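Local coordinates for iron-chelator utilization protein (Thermobifida fusca TM51, PDB 4YHB) that binds FAD and, as a siderophore-interacting oxidoreductase, probably reduces ferric siderophores so that their iron is released, at residues Q181-P186 / I191-R196. Numbering follows the deposited sequence.
Sequences QELDAP and ITWLHR
One face of the Trp-193 indole is covered by the backbone N of Gln-181. This N stands 3.3 Å above the plane, displaced toward the rim of the six-membered ring, while the Gln-181 O lies beyond the rim, beside Trp-193 CZ2 at 3.3 Å. The packing is van der Waals: no hydrogen bond crosses between the segments, and Trp-193 NE1 stays 4.1 Å from that same Gln-181 O. The chi1 of -61° sets Trp-193 CG opposite its own carbonyl carbon, and chi2 of 92° turns the indole roughly perpendicular to the CA-CB-CG plane, which presents a face to the loop. Of the Gln-181 side chain, CB alone comes within 4.2 Å of the ring; beyond CG the chain runs extended and carries its amide away from the strand.

Farther along, the contacts become apolar, with Leu-183 bridging from the indole to Ile-191. Its CD1 branch comes obliquely to the indole at 4.3 Å from Trp-193 CZ2 and also borders Ile-191 CD1. That Ile-191 methyl ends an extended CG1 arm (chi2 168°) and meets Ala-185 CB at 3.9 Å. A summed burial of 219 Å² indicates a light contact in which strand side chains meet both backbone and side chains of the loop.

Strand 190-195 is an outermost strand of the five-stranded parallel sheet, in what is probably the ferredoxin-reductase-like NAD-binding domain. It bonds through its backbone to strand 167-174, whose Phe-172 touches Leu-183, Ile-191 and Trp-193. Helix 152-161 meets Gln-181, Leu-183, Ala-185 and Trp-193, so this surface loop packs against both helix and sheet. Gln-181, its side chain about 10 Å from the FAD, also reaches strand 32-38 of the FAD-binding barrel.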
# COMPACT_ATOMS: atom_id res chain seq x y z
N GLN A 181 0.97 -7.20 -13.53
CA GLN A 181 1.50 -8.30 -12.74
C GLN A 181 0.63 -9.54 -12.88
O GLN A 181 -0.56 -9.44 -13.18
CB GLN A 181 1.59 -7.89 -11.25
CG GLN A 181 2.42 -6.64 -11.01
CD GLN A 181 2.55 -6.30 -9.53
OE1 GLN A 181 2.24 -7.12 -8.67
NE2 GLN A 181 3.02 -5.10 -9.23
N GLU A 182 1.22 -10.70 -12.68
CA GLU A 182 0.47 -11.95 -12.63
C GLU A 182 0.09 -12.22 -11.18
O GLU A 182 0.96 -12.44 -10.35
CB GLU A 182 1.29 -13.10 -13.21
CG GLU A 182 1.79 -12.83 -14.61
CD GLU A 182 2.54 -14.00 -15.21
OE1 GLU A 182 3.13 -14.80 -14.45
OE2 GLU A 182 2.53 -14.13 -16.46
N LEU A 183 -1.20 -12.18 -10.90
CA LEU A 183 -1.70 -12.31 -9.53
C LEU A 183 -2.38 -13.65 -9.29
O LEU A 183 -3.05 -14.19 -10.17
CB LEU A 183 -2.68 -11.17 -9.23
CG LEU A 183 -2.11 -9.75 -9.32
CD1 LEU A 183 -3.21 -8.73 -9.04
CD2 LEU A 183 -0.95 -9.57 -8.34
N ASP A 184 -2.21 -14.19 -8.08
CA ASP A 184 -2.87 -15.43 -7.69
C ASP A 184 -4.27 -15.14 -7.16
O ASP A 184 -4.47 -15.02 -5.95
CB ASP A 184 -2.05 -16.18 -6.64
CG ASP A 184 -2.41 -17.66 -6.57
OD1 ASP A 184 -3.43 -18.07 -7.16
OD2 ASP A 184 -1.66 -18.42 -5.91
N ALA A 185 -5.22 -15.03 -8.07
CA ALA A 185 -6.56 -14.58 -7.74
C ALA A 185 -7.54 -15.76 -7.68
O ALA A 185 -7.27 -16.81 -8.28
CB ALA A 185 -7.03 -13.55 -8.76
N PRO A 186 -8.66 -15.59 -6.97
CA PRO A 186 -9.69 -16.64 -6.99
C PRO A 186 -10.18 -16.92 -8.40
O PRO A 186 -10.02 -16.08 -9.30
CB PRO A 186 -10.82 -16.04 -6.14
CG PRO A 186 -10.13 -15.06 -5.24
CD PRO A 186 -9.03 -14.48 -6.07
N ILE A 191 -9.94 -8.95 -13.55
CA ILE A 191 -8.91 -7.96 -13.27
C ILE A 191 -8.57 -7.18 -14.52
O ILE A 191 -8.14 -7.75 -15.52
CB ILE A 191 -7.65 -8.63 -12.71
CG1 ILE A 191 -7.97 -9.38 -11.42
CG2 ILE A 191 -6.56 -7.59 -12.48
CD1 ILE A 191 -6.87 -10.30 -10.96
N THR A 192 -8.78 -5.87 -14.46
CA THR A 192 -8.54 -5.02 -15.61
C THR A 192 -7.40 -4.07 -15.32
O THR A 192 -7.41 -3.36 -14.31
CB THR A 192 -9.79 -4.23 -16.00
OG1 THR A 192 -10.85 -5.15 -16.29
CG2 THR A 192 -9.53 -3.35 -17.21
N TRP A 193 -6.41 -4.08 -16.20
CA TRP A 193 -5.29 -3.18 -16.07
C TRP A 193 -5.56 -1.96 -16.95
O TRP A 193 -5.77 -2.09 -18.16
CB TRP A 193 -3.99 -3.88 -16.46
CG TRP A 193 -3.68 -5.06 -15.58
CD1 TRP A 193 -4.04 -6.37 -15.80
CD2 TRP A 193 -2.96 -5.05 -14.34
NE1 TRP A 193 -3.59 -7.16 -14.76
CE2 TRP A 193 -2.92 -6.38 -13.86
CE3 TRP A 193 -2.34 -4.04 -13.59
CZ2 TRP A 193 -2.29 -6.72 -12.67
CZ3 TRP A 193 -1.71 -4.38 -12.41
CH2 TRP A 193 -1.69 -5.71 -11.96
N LEU A 194 -5.58 -0.79 -16.33
CA LEU A 194 -5.76 0.45 -17.06
C LEU A 194 -4.42 1.16 -17.23
O LEU A 194 -3.65 1.28 -16.27
CB LEU A 194 -6.76 1.36 -16.33
CG LEU A 194 -8.10 0.69 -16.07
CD1 LEU A 194 -8.86 1.48 -15.01
CD2 LEU A 194 -8.90 0.57 -17.38
N HIS A 195 -4.15 1.63 -18.44
CA HIS A 195 -2.84 2.17 -18.76
C HIS A 195 -2.87 3.68 -18.99
O HIS A 195 -3.66 4.17 -19.80
CB HIS A 195 -2.27 1.48 -20.02
CG HIS A 195 -2.33 -0.01 -19.97
ND1 HIS A 195 -2.64 -0.78 -21.06
CD2 HIS A 195 -2.10 -0.88 -18.95
CE1 HIS A 195 -2.60 -2.06 -20.73
NE2 HIS A 195 -2.28 -2.14 -19.45
N ARG A 196 -2.00 4.40 -18.29
CA ARG A 196 -1.89 5.84 -18.48
C ARG A 196 -1.29 6.22 -19.83
O ARG A 196 -1.53 7.32 -20.33
CB ARG A 196 -1.05 6.46 -17.36
CG ARG A 196 -1.79 6.55 -16.02
CD ARG A 196 -1.03 7.47 -15.07
NE ARG A 196 0.32 6.96 -14.81
CZ ARG A 196 0.61 6.11 -13.83
NH1 ARG A 196 -0.34 5.66 -13.03
NH2 ARG A 196 1.86 5.70 -13.67